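Local coordinates for protein thermostable carboxypeptidase 1 (Pyrococcus furiosus, PDB 1KA2) that removes amino acids one at a time from the C-terminus of peptides as a metal-dependent carboxypeptidase of broad specificity, working as a homodimer, at residues 42-45 with 46-49; 78-81 with 82-85; 105-108 with 109-113; 125-128 with 129-132; 301-304 with 305-308. All blocks are in the same frame, centred on the assembly; numbering follows the deposited sequence.

Contact 1. Residues 42-45 with 46-49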
loop_
_atom_site.group_PDB
_atom_site.type_symbol
_atom_site.label_atom_id
_atom_site.label_comp_id
_atom_site.label_asym_id
_atom_site.label_seq_id
_atom_site.Cartn_x
_atom_site.Cartn_y
_atom_site.Cartn_z
ATOM N N GLY A 42 -13.387 1.710 1.319
ATOM C CA GLY A 42 -12.368 1.448 2.324
ATOM C C GLY A 42 -11.870 2.711 3.017
ATOM O O GLY A 42 -11.026 2.658 3.910
ATOM N N ILE A 43 -12.422 3.854 2.626
ATOM C CA ILE A 43 -11.992 5.146 3.170
ATOM C C ILE A 43 -12.131 5.345 4.674
ATOM O O ILE A 43 -11.239 5.900 5.302
ATOM C CB ILE A 43 -12.710 6.330 2.439
ATOM C CG1 ILE A 43 -12.190 7.678 2.957
ATOM C CG2 ILE A 43 -14.219 6.242 2.648
ATOM C CD1 ILE A 43 -10.783 8.020 2.517
ATOM N N LEU A 44 -13.225 4.900 5.278
ATOM C CA LEU A 44 -13.351 5.112 6.712
ATOM C C LEU A 44 -12.257 4.403 7.508
ATOM O O LEU A 44 -11.682 4.982 8.419
ATOM C CB LEU A 44 -14.711 4.662 7.234
ATOM C CG LEU A 44 -14.797 4.753 8.764
ATOM C CD1 LEU A 44 -14.529 6.192 9.212
ATOM C CD2 LEU A 44 -16.167 4.290 9.243
ATOM N N GLU A 45 -11.970 3.152 7.162
ATOM C CA GLU A 45 -10.959 2.401 7.888
ATOM C C GLU A 45 -9.551 2.906 7.568
ATOM O O GLU A 45 -8.691 2.957 8.447
ATOM C CB GLU A 45 -11.139 0.906 7.599
ATOM C CG GLU A 45 -12.468 0.397 8.197
ATOM C CD GLU A 45 -12.908 -0.959 7.667
ATOM O OE1 GLU A 45 -13.198 -1.045 6.459
ATOM O OE2 GLU A 45 -12.976 -1.933 8.458
ATOM N N ARG A 46 -9.325 3.309 6.322
ATOM C CA ARG A 46 -8.031 3.861 5.948
ATOM C C ARG A 46 -7.804 5.131 6.775
ATOM O O ARG A 46 -6.737 5.308 7.371
ATOM C CB ARG A 46 -8.003 4.189 4.450
ATOM C CG ARG A 46 -6.694 4.831 3.934
ATOM C CD ARG A 46 -5.454 4.038 4.347
ATOM N NE ARG A 46 -5.600 2.643 3.967
ATOM C CZ ARG A 46 -5.379 2.156 2.753
ATOM N NH1 ARG A 46 -4.971 2.953 1.771
ATOM N NH2 ARG A 46 -5.614 0.871 2.510
ATOM N N SER A 47 -8.826 5.980 6.847
ATOM C CA SER A 47 -8.750 7.254 7.575
ATOM C C SER A 47 -8.409 7.114 9.053
ATOM O O SER A 47 -7.546 7.827 9.559
ATOM C CB SER A 47 -10.069 8.038 7.432
ATOM O OG SER A 47 -11.004 7.651 8.432
ATOM N N VAL A 48 -9.083 6.207 9.753
ATOM C CA VAL A 48 -8.801 6.014 11.170
ATOM C C VAL A 48 -7.386 5.462 11.335
ATOM O O VAL A 48 -6.685 5.812 12.281
ATOM C CB VAL A 48 -9.815 5.043 11.823
ATOM C CG1 VAL A 48 -11.156 5.718 12.017
ATOM C CG2 VAL A 48 -9.994 3.847 10.939
ATOM N N ALA A 49 -6.961 4.598 10.421
ATOM C CA ALA A 49 -5.604 4.043 10.503
ATOM C C ALA A 49 -4.585 5.169 10.311
ATOM O O ALA A 49 -3.593 5.256 11.032
ATOM C CB ALA A 49 -5.395 2.951 9.445
#
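With OG held between its own backbone N and carbonyl carbon (chi1 87°), Ser47 leans back along the helix toward Leu44. In Val48, CG1 lies anti to the carbonyl carbon (chi1 -74°), which puts CG2 between N and C, against the carbonyl oxygens one turn earlier. The Ser47 hydroxyl donates to Leu44 O at 2.8 Å (OG to O), while Val48 N reaches the same oxygen at 3.2 Å; both donors arrive from one face of the carbonyl plane, so a single acceptor is gripped twice. Val48 CG2 also lies 3.2 Å from Leu44 O. Leu44 CD1 passes beside the serine at 3.9 Å from Ser47 OG, and it meets Val48 CG1 more loosely, at 4.4 Å. Around this, Arg46 N to Gly42 O (3.0 Å) opens the bonds of helix 43-61. Glu45 accepts from the backbone N of Ile246 and Arg247 of the second subunit, whereas Arg46 pairs with Asp33 of its own chain and bonds to His25 of the second subunit. The serine thus spends its polarity inside the helix, the glutamate spends its charge across the dimer interface, and the arginine is divided between the two chains.

Contact 2. Residues 78-81 with 82-85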
loop_
_atom_site.group_PDB
_atom_site.type_symbol
_atom_site.label_atom_id
_atom_site.label_comp_id
_atom_site.label_asym_id
_atom_site.label_seq_id
_atom_site.Cartn_x
_atom_site.Cartn_y
_atom_site.Cartn_z
ATOM N N ASN A 78 31.948 18.006 18.395
ATOM C CA ASN A 78 32.825 17.000 17.799
ATOM C C ASN A 78 32.285 16.510 16.427
ATOM O O ASN A 78 33.032 15.961 15.596
ATOM C CB ASN A 78 32.766 15.887 18.841
ATOM C CG ASN A 78 33.787 14.787 18.743
ATOM O OD1 ASN A 78 34.975 15.042 18.855
ATOM N ND2 ASN A 78 33.367 13.550 18.570
ATOM N N LEU A 79 31.006 16.756 16.254
ATOM C CA LEU A 79 30.186 16.222 15.150
ATOM C C LEU A 79 30.430 16.774 13.731
ATOM O O LEU A 79 30.611 17.983 13.534
ATOM C CB LEU A 79 28.705 16.485 15.441
ATOM C CG LEU A 79 28.267 15.960 16.813
ATOM C CD1 LEU A 79 26.867 16.428 17.216
ATOM C CD2 LEU A 79 28.226 14.431 16.881
ATOM N N ASN A 80 30.411 15.872 12.747
ATOM C CA ASN A 80 30.601 16.258 11.345
ATOM C C ASN A 80 29.316 16.891 10.814
ATOM O O ASN A 80 28.310 16.955 11.523
ATOM C CB ASN A 80 30.974 15.039 10.491
ATOM C CG ASN A 80 29.970 13.898 10.621
ATOM O OD1 ASN A 80 28.779 14.075 10.372
ATOM N ND2 ASN A 80 30.448 12.724 11.016
ATOM N N GLU A 81 29.347 17.342 9.564
ATOM C CA GLU A 81 28.188 17.982 8.948
ATOM C C GLU A 81 26.948 17.080 8.894
ATOM O O GLU A 81 25.824 17.524 9.154
ATOM C CB GLU A 81 28.555 18.459 7.539
ATOM C CG GLU A 81 29.008 17.341 6.609
ATOM C CD GLU A 81 30.337 17.641 5.944
ATOM O OE1 GLU A 81 30.426 18.661 5.225
ATOM O OE2 GLU A 81 31.291 16.855 6.143
ATOM N N TYR A 82 27.161 15.809 8.572
ATOM C CA TYR A 82 26.065 14.850 8.478
ATOM C C TYR A 82 25.350 14.669 9.811
ATOM O O TYR A 82 24.135 14.852 9.901
ATOM C CB TYR A 82 26.592 13.506 7.978
ATOM C CG TYR A 82 27.395 13.627 6.705
ATOM C CD1 TYR A 82 28.790 13.655 6.736
ATOM C CD2 TYR A 82 26.760 13.747 5.472
ATOM C CE1 TYR A 82 29.534 13.802 5.561
ATOM C CE2 TYR A 82 27.490 13.892 4.297
ATOM C CZ TYR A 82 28.874 13.919 4.350
ATOM O OH TYR A 82 29.589 14.068 3.192
ATOM N N GLU A 83 26.103 14.305 10.843
ATOM C CA GLU A 83 25.531 14.115 12.172
ATOM C C GLU A 83 24.892 15.425 12.630
ATOM O O GLU A 83 23.912 15.424 13.372
ATOM C CB GLU A 83 26.617 13.715 13.164
ATOM C CG GLU A 83 27.477 12.548 12.715
ATOM C CD GLU A 83 28.654 12.311 13.643
ATOM O OE1 GLU A 83 29.458 13.250 13.831
ATOM O OE2 GLU A 83 28.775 11.191 14.186
ATOM N N ARG A 84 25.454 16.542 12.183
ATOM C CA ARG A 84 24.930 17.850 12.552
ATOM C C ARG A 84 23.597 18.051 11.847
ATOM O O ARG A 84 22.651 18.589 12.424
ATOM C CB ARG A 84 25.907 18.945 12.125
ATOM C CG ARG A 84 25.728 20.265 12.853
ATOM C CD ARG A 84 26.633 21.327 12.245
ATOM N NE ARG A 84 28.005 20.842 12.115
ATOM C CZ ARG A 84 28.943 21.432 11.381
ATOM N NH1 ARG A 84 28.662 22.542 10.705
ATOM N NH2 ARG A 84 30.160 20.901 11.311
ATOM N N GLY A 85 23.533 17.609 10.593
ATOM C CA GLY A 85 22.312 17.742 9.821
ATOM C C GLY A 85 21.182 17.025 10.518
ATOM O O GLY A 85 20.039 17.492 10.522
#
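Asn80 and Glu83 exchange two hydrogen bonds, each side chain answering the backbone N-H of the other. Glu83 N donates to Asn80 OD1 at 2.7 Å, almost straight at 173° and tilted a little from the amide plane. In return Asn80 N donates to Glu83 OE1 at 3.0 Å, using the anti lone pair of that oxygen. The two side chains cross at about a right angle, with amide and carboxylate planes 25° apart. Asn80 can do this because its CG sits between its backbone N and carbonyl carbon (chi1 54°), folding OD1 over the helix start. Neither polar end is left with these bonds alone: Asn80 ND2 donates to Val4 O, and Glu83 OE2 accepts from the backbone N of both Gln6 and Asn7, so the carboxylate is held at both oxygens and joined to the N-terminal residues ahead of helix 8-36. Leu79 crosses Glu83 at about a right angle, its CD2 3.5 Å from Glu83 OE1, and also touches Ile10 of helix 8-36.

The backbone acceptors are taken up in turn, Asn80 O by Arg84 N at 3.0 Å and Glu81 O by Gly85 N at 2.7 Å. Alongside, the CG of Glu81 lies over one face of the Tyr82 ring, 3.8 Å from its centroid, a CH-pi contact between side chains that lie side by side and point the same way. The Tyr82 ring in turn meets that of Phe284. Reciprocal bonding of this kind is the capping box, here with Asn80 as the N-cap that starts helix 81-99.

Contact 3. Residues 105-108 with 109-113; sequences IREV and SETTS
Ile105 to Ser109, Arg106 to Glu110, Glu107 to Thr111 and Val108 to Thr112 are linked by regular i to i+4 backbone bonds, the second of them practically straight, with Glu110 N to Arg106 O at 2.9 Å and 179°. Thr111 adds a side-chain bond to this pattern. Its OG1, placed anti to the carbonyl carbon (chi1 -45°), donates to Glu107 O at 2.7 Å, from well above the carbonyl plane, while Thr111 N reaches the same oxygen at 2.8 Å, nearly in line with the C=O bond. Glu107 O therefore carries two donors, one from the backbone and one from the side chain. A similar double grip returns at Ser109 O, two residues on: Ser113 OG bonds to it at 3.0 Å, with Ser113 N on the opposite face. All this lies within helix 102-124, whose Glu107 and Thr111 side is packed against helix 132-149, with Glu107 also in a salt bridge to Arg144. A valine in place of Thr111 would probably leave Glu107 O without its side-chain donor, retaining the backbone N-H of this position. On the outer side, Arg106 and Glu110 run side by side, their charged ends 3.6 Å apart (NH1 to OE2), though the position of that carboxylate oxygen is doubtful; the firmer partner of Arg106 is Glu103, in a salt bridge. Ser109 OG makes just a weak bond to Ile105 O.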
loop_
_atom_site.group_PDB
_atom_site.type_symbol
_atom_site.label_atom_id
_atom_site.label_comp_id
_atom_site.label_asym_id
_atom_site.label_seq_id
_atom_site.Cartn_x
_atom_site.Cartn_y
_atom_site.Cartn_z
ATOM N N ILE A 105 -4.052 21.486 18.264
ATOM C CA ILE A 105 -3.907 20.533 17.175
ATOM C C ILE A 105 -5.275 19.918 16.915
ATOM O O ILE A 105 -5.633 19.633 15.777
ATOM C CB ILE A 105 -2.901 19.412 17.527
ATOM C CG1 ILE A 105 -1.480 19.977 17.494
ATOM C CG2 ILE A 105 -3.048 18.246 16.557
ATOM C CD1 ILE A 105 -0.405 18.935 17.708
ATOM N N ARG A 106 -6.043 19.732 17.982
ATOM C CA ARG A 106 -7.375 19.159 17.873
ATOM C C ARG A 106 -8.302 20.135 17.156
ATOM O O ARG A 106 -8.951 19.781 16.167
ATOM C CB ARG A 106 -7.924 18.852 19.266
ATOM C CG ARG A 106 -9.234 18.105 19.266
ATOM C CD ARG A 106 -10.357 18.986 19.750
ATOM N NE ARG A 106 -10.233 19.371 21.151
ATOM C CZ ARG A 106 -11.183 19.165 22.058
ATOM N NH1 ARG A 106 -12.313 18.566 21.703
ATOM N NH2 ARG A 106 -11.029 19.599 23.300
ATOM N N GLU A 107 -8.354 21.365 17.655
ATOM C CA GLU A 107 -9.203 22.393 17.069
ATOM C C GLU A 107 -8.975 22.469 15.558
ATOM O O GLU A 107 -9.926 22.440 14.778
ATOM C CB GLU A 107 -8.908 23.748 17.728
ATOM C CG GLU A 107 -9.824 24.877 17.275
ATOM C CD GLU A 107 -9.484 26.215 17.914
ATOM O OE1 GLU A 107 -10.173 27.209 17.600
ATOM O OE2 GLU A 107 -8.534 26.282 18.726
ATOM N N VAL A 108 -7.711 22.548 15.155
ATOM C CA VAL A 108 -7.351 22.633 13.743
ATOM C C VAL A 108 -7.835 21.439 12.925
ATOM O O VAL A 108 -8.397 21.611 11.845
ATOM C CB VAL A 108 -5.823 22.785 13.571
ATOM C CG1 VAL A 108 -5.422 22.525 12.121
ATOM C CG2 VAL A 108 -5.398 24.191 13.979
ATOM N N SER A 109 -7.610 20.232 13.430
ATOM C CA SER A 109 -8.058 19.039 12.724
ATOM C C SER A 109 -9.560 19.121 12.508
ATOM O O SER A 109 -10.047 18.961 11.391
ATOM C CB SER A 109 -7.731 17.777 13.524
ATOM O OG SER A 109 -6.381 17.396 13.346
ATOM N N GLU A 110 -10.291 19.378 13.586
ATOM C CA GLU A 110 -11.745 19.485 13.508
ATOM C C GLU A 110 -12.165 20.535 12.492
ATOM O O GLU A 110 -12.787 20.218 11.486
ATOM C CB GLU A 110 -12.333 19.832 14.885
ATOM C CG GLU A 110 -12.571 18.618 15.773
ATOM C CD GLU A 110 -12.888 18.974 17.219
ATOM O OE1 GLU A 110 -13.776 19.817 17.467
ATOM O OE2 GLU A 110 -12.248 18.388 18.113
ATOM N N THR A 111 -11.813 21.785 12.767
ATOM C CA THR A 111 -12.150 22.897 11.893
ATOM C C THR A 111 -11.752 22.620 10.437
ATOM O O THR A 111 -12.557 22.784 9.519
ATOM C CB THR A 111 -11.461 24.183 12.393
ATOM O OG1 THR A 111 -11.629 24.282 13.817
ATOM C CG2 THR A 111 -12.071 25.415 11.726
ATOM N N THR A 112 -10.512 22.188 10.233
ATOM C CA THR A 112 -10.018 21.890 8.896
ATOM C C THR A 112 -10.901 20.884 8.168
ATOM O O THR A 112 -11.374 21.156 7.062
ATOM C CB THR A 112 -8.560 21.374 8.958
ATOM O OG1 THR A 112 -7.665 22.482 8.812
ATOM C CG2 THR A 112 -8.284 20.352 7.876
ATOM N N SER A 113 -11.123 19.726 8.788
ATOM C CA SER A 113 -11.957 18.686 8.185
ATOM C C SER A 113 -13.305 19.236 7.735
ATOM O O SER A 113 -13.720 19.035 6.593
ATOM C CB SER A 113 -12.190 17.543 9.175
ATOM O OG SER A 113 -10.981 16.856 9.449
#

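Contact 4. Residues 125-128 with 129-132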
loop_
_atom_site.group_PDB
_atom_site.type_symbol
_atom_site.label_atom_id
_atom_site.label_comp_id
_atom_site.label_asym_id
_atom_site.label_seq_id
_atom_site.Cartn_x
_atom_site.Cartn_y
_atom_site.Cartn_z
ATOM N N LYS A 125 -21.264 24.514 -5.867
ATOM C CA LYS A 125 -22.496 25.289 -5.979
ATOM C C LYS A 125 -22.237 26.796 -6.061
ATOM O O LYS A 125 -23.154 27.604 -5.898
ATOM C CB LYS A 125 -23.433 24.980 -4.803
ATOM C CG LYS A 125 -24.862 25.494 -5.012
ATOM C CD LYS A 125 -25.832 24.980 -3.958
ATOM C CE LYS A 125 -27.265 25.367 -4.305
ATOM N NZ LYS A 125 -28.271 24.659 -3.456
ATOM N N ASP A 126 -20.984 27.165 -6.319
ATOM C CA ASP A 126 -20.591 28.570 -6.437
ATOM C C ASP A 126 -21.190 29.461 -5.356
ATOM O O ASP A 126 -21.789 30.484 -5.668
ATOM C CB ASP A 126 -21.000 29.124 -7.808
ATOM C CG ASP A 126 -20.178 28.553 -8.939
ATOM O OD1 ASP A 126 -18.958 28.803 -8.964
ATOM O OD2 ASP A 126 -20.750 27.855 -9.800
ATOM N N ASP A 127 -21.033 29.085 -4.092
ATOM C CA ASP A 127 -21.585 29.892 -3.014
ATOM C C ASP A 127 -20.572 30.119 -1.899
ATOM O O ASP A 127 -20.280 29.213 -1.107
ATOM C CB ASP A 127 -22.840 29.233 -2.449
ATOM C CG ASP A 127 -23.468 30.045 -1.335
ATOM O OD1 ASP A 127 -23.720 31.254 -1.536
ATOM O OD2 ASP A 127 -23.715 29.474 -0.255
ATOM N N PHE A 128 -20.053 31.345 -1.840
ATOM C CA PHE A 128 -19.055 31.717 -0.848
ATOM C C PHE A 128 -19.603 31.762 0.573
ATOM O O PHE A 128 -18.848 31.607 1.533
ATOM C CB PHE A 128 -18.438 33.078 -1.194
ATOM C CG PHE A 128 -17.213 33.415 -0.383
ATOM C CD1 PHE A 128 -16.006 32.754 -0.607
ATOM C CD2 PHE A 128 -17.268 34.382 0.619
ATOM C CE1 PHE A 128 -14.869 33.049 0.154
ATOM C CE2 PHE A 128 -16.130 34.684 1.388
ATOM C CZ PHE A 128 -14.931 34.015 1.152
ATOM N N SER A 129 -20.908 31.975 0.722
ATOM C CA SER A 129 -21.487 32.029 2.058
ATOM C C SER A 129 -21.286 30.699 2.797
ATOM O O SER A 129 -21.089 30.691 4.010
ATOM C CB SER A 129 -22.983 32.370 1.994
ATOM O OG SER A 129 -23.755 31.257 1.574
ATOM N N LYS A 130 -21.323 29.580 2.073
ATOM C CA LYS A 130 -21.145 28.275 2.710
ATOM C C LYS A 130 -19.723 28.023 3.206
ATOM O O LYS A 130 -19.499 27.094 3.981
ATOM C CB LYS A 130 -21.527 27.142 1.758
ATOM C CG LYS A 130 -22.788 26.378 2.146
ATOM C CD LYS A 130 -22.697 24.928 1.657
ATOM C CE LYS A 130 -24.054 24.217 1.596
ATOM N NZ LYS A 130 -24.412 23.435 2.820
ATOM N N PHE A 131 -18.763 28.829 2.755
ATOM C CA PHE A 131 -17.376 28.666 3.186
ATOM C C PHE A 131 -16.918 29.838 4.055
ATOM O O PHE A 131 -16.087 29.671 4.949
ATOM C CB PHE A 131 -16.447 28.527 1.968
ATOM C CG PHE A 131 -15.000 28.280 2.325
ATOM C CD1 PHE A 131 -14.636 27.189 3.111
ATOM C CD2 PHE A 131 -13.999 29.137 1.873
ATOM C CE1 PHE A 131 -13.303 26.959 3.443
ATOM C CE2 PHE A 131 -12.665 28.913 2.202
ATOM C CZ PHE A 131 -12.320 27.820 2.987
ATOM N N GLU A 132 -17.484 31.014 3.796
ATOM C CA GLU A 132 -17.135 32.240 4.509
ATOM C C GLU A 132 -16.836 32.095 6.003
ATOM O O GLU A 132 -15.715 32.363 6.440
ATOM C CB GLU A 132 -18.228 33.296 4.313
ATOM C CG GLU A 132 -17.780 34.717 4.652
ATOM C CD GLU A 132 -18.949 35.655 4.901
ATOM O OE1 GLU A 132 -19.925 35.608 4.126
ATOM O OE2 GLU A 132 -18.888 36.444 5.868
#
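From CB round the ring, Phe128 passes Ser129, Glu132 and Phe131. CB lies 3.3 Å from Ser129 N, and CG is 4.1 Å from that nitrogen. With CG anti to the backbone N (chi1 -169°), the ring is carried forward over the start of the next helix. There CD2 comes within 4.0 Å of Glu132 CB, and CE2 is 3.7 Å from Glu132 CG. The aliphatic part of the glutamate crosses the phenylalanine at about a right angle, with Glu132 CA over one face of the ring. At the other margin CE1 lies 4.4 Å from Phe131 CD2, approaching the edge of the Phe131 ring. Beyond these neighbours, Ile406 and Leu407 cover Phe128, and Trp119 meets Phe131 edge-to-face.

The chain here is the short connection between helix 102-124, which a Schellman motif closes with Asp126 at its C-prime position, and helix 132-149. The backbone of Phe128 belongs to the turn: its O accepts from Glu132 N at 2.7 Å, almost in line with the carbonyl, and from Phe131 N, far above the carbonyl plane. Just before it, Asp127 turns its carboxylate onto the following residues. Ser129 OG donates to Asp127 OD2 at 2.6 Å, met on the syn side and 24° out of the carboxylate plane, and Lys130 N adds a weak bond to that same oxygen.

Contact 5. Residues 301-304 with 305-308; sequences QSRF and WENI
The main polar interaction is the salt bridge between Arg303 and Glu306, Arg303 NH1 donating to Glu306 OE1 at 2.8 Å; guanidinium and carboxylate are nearly coplanar, 17° apart, and a water bridges NH1 to OE2. Arg303 also makes a cation-pi contact with Tyr359. Glu306 OE1 bonds His269 ND1 and Ser302 OG bonds Glu299, consistent with a second-shell role in positioning these magnesium ligands. An alanine in place of Arg303 would probably cost Glu306 its close charged partner, just a long, weak pair to Arg311 remaining, and let it turn more freely away from His269. A second water joins Gln301 OE1, bonded also to His465, weakly to Trp305 NE1.

Phe304 presents an edge to the face of Trp305, Phe304 CD2 to Trp305 CD1 at 4.0 Å and planes at 69°. With CG anti to the backbone N (chi1 -175°), its ring also takes Ile308 CG2 over one face. Asn307 N to Arg303 O is 2.9 Å; Ile308 N adds a weak bond to that oxygen, in a wider pi-type turn.

In this largely buried part of helix 295-309, Ser302 and Trp305 face helix 261-278, Phe304 packs on helix 454-465, Arg303 on 421-440, and Asn307 and Ile308 on 488-498.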
loop_
_atom_site.group_PDB
_atom_site.type_symbol
_atom_site.label_atom_id
_atom_site.label_comp_id
_atom_site.label_asym_id
_atom_site.label_seq_id
_atom_site.Cartn_x
_atom_site.Cartn_y
_atom_site.Cartn_z
ATOM N N GLN A 301 12.943 21.339 -8.997
ATOM C CA GLN A 301 13.269 20.144 -9.765
ATOM C C GLN A 301 12.140 19.777 -10.707
ATOM O O GLN A 301 12.374 19.504 -11.888
ATOM C CB GLN A 301 13.574 18.985 -8.818
ATOM C CG GLN A 301 14.769 19.273 -7.945
ATOM C CD GLN A 301 15.992 19.641 -8.768
ATOM O OE1 GLN A 301 16.555 18.805 -9.474
ATOM N NE2 GLN A 301 16.395 20.906 -8.695
ATOM N N SER A 302 10.913 19.780 -10.193
ATOM C CA SER A 302 9.763 19.447 -11.021
ATOM C C SER A 302 9.617 20.455 -12.163
ATOM O O SER A 302 9.339 20.071 -13.295
ATOM C CB SER A 302 8.481 19.430 -10.181
ATOM O OG SER A 302 8.209 20.704 -9.614
ATOM N N ARG A 303 9.795 21.741 -11.860
ATOM C CA ARG A 303 9.667 22.782 -12.883
ATOM C C ARG A 303 10.858 22.765 -13.828
ATOM O O ARG A 303 10.745 23.152 -14.988
ATOM C CB ARG A 303 9.540 24.165 -12.244
ATOM C CG ARG A 303 8.273 24.354 -11.413
ATOM C CD ARG A 303 7.000 24.208 -12.261
ATOM N NE ARG A 303 5.843 24.748 -11.552
ATOM C CZ ARG A 303 4.588 24.686 -11.981
ATOM N NH1 ARG A 303 4.302 24.092 -13.131
ATOM N NH2 ARG A 303 3.620 25.232 -11.262
ATOM N N PHE A 304 12.007 22.313 -13.336
ATOM C CA PHE A 304 13.179 22.233 -14.193
ATOM C C PHE A 304 12.857 21.273 -15.335
ATOM O O PHE A 304 12.999 21.621 -16.509
ATOM C CB PHE A 304 14.398 21.710 -13.429
ATOM C CG PHE A 304 15.672 21.726 -14.249
ATOM C CD1 PHE A 304 16.431 22.890 -14.355
ATOM C CD2 PHE A 304 16.082 20.594 -14.946
ATOM C CE1 PHE A 304 17.581 22.927 -15.144
ATOM C CE2 PHE A 304 17.237 20.620 -15.743
ATOM C CZ PHE A 304 17.983 21.787 -15.840
ATOM N N TRP A 305 12.412 20.064 -14.993
ATOM C CA TRP A 305 12.091 19.081 -16.018
ATOM C C TRP A 305 10.857 19.434 -16.834
ATOM O O TRP A 305 10.827 19.230 -18.055
ATOM C CB TRP A 305 11.927 17.689 -15.396
ATOM C CG TRP A 305 13.234 17.156 -14.934
ATOM C CD1 TRP A 305 13.870 17.454 -13.774
ATOM C CD2 TRP A 305 14.145 16.364 -15.699
ATOM N NE1 TRP A 305 15.125 16.910 -13.768
ATOM C CE2 TRP A 305 15.321 16.234 -14.941
ATOM C CE3 TRP A 305 14.084 15.758 -16.963
ATOM C CZ2 TRP A 305 16.435 15.524 -15.399
ATOM C CZ3 TRP A 305 15.201 15.050 -17.419
ATOM C CH2 TRP A 305 16.355 14.944 -16.635
ATOM N N GLU A 306 9.840 19.967 -16.174
ATOM C CA GLU A 306 8.611 20.316 -16.881
ATOM C C GLU A 306 8.738 21.474 -17.874
ATOM O O GLU A 306 8.435 21.317 -19.057
ATOM C CB GLU A 306 7.500 20.661 -15.888
ATOM C CG GLU A 306 6.191 21.022 -16.572
ATOM C CD GLU A 306 5.249 21.750 -15.649
ATOM O OE1 GLU A 306 5.656 22.008 -14.493
ATOM O OE2 GLU A 306 4.114 22.069 -16.076
ATOM N N ASN A 307 9.175 22.634 -17.387
ATOM C CA ASN A 307 9.276 23.835 -18.226
ATOM C C ASN A 307 10.618 24.079 -18.916
ATOM O O ASN A 307 10.658 24.394 -20.103
ATOM C CB ASN A 307 8.899 25.069 -17.400
ATOM C CG ASN A 307 7.518 24.948 -16.766
ATOM O OD1 ASN A 307 6.577 24.447 -17.387
ATOM N ND2 ASN A 307 7.390 25.417 -15.534
ATOM N N ILE A 308 11.712 23.950 -18.177
ATOM C CA ILE A 308 13.028 24.157 -18.762
ATOM C C ILE A 308 13.288 23.185 -19.912
ATOM O O ILE A 308 13.784 23.576 -20.962
ATOM C CB ILE A 308 14.136 23.982 -17.702
ATOM C CG1 ILE A 308 13.878 24.930 -16.520
ATOM C CG2 ILE A 308 15.507 24.246 -18.320
ATOM C CD1 ILE A 308 13.875 26.417 -16.889
HETATM O O HOH W 1 15.124 16.670 -10.655
HETATM O O HOH W 2 1.965 23.736 -15.178
#

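In the fold
From the N terminus onward the five contacts come in series: each joins neighbouring turns or a short bend, and none nests within or crosses another. Contact 1 lies on helix 43-61, at the dimer interface. Contact 2 closes the bend that leads into helix 81-99, about 27 Å from contact 1 at nearest atoms. The chain then enters helix 102-124, where contact 3 lies about 9 Å from contact 1 at nearest atoms, and ends that helix just before contact 4, which closes the connection to helix 132-149. Contacts 2 and 4 lie on opposite sides of the chain's centre. Contact 5 alone borders the metal site; contact 2 comes nearest to it, about 18 Å away at nearest atoms.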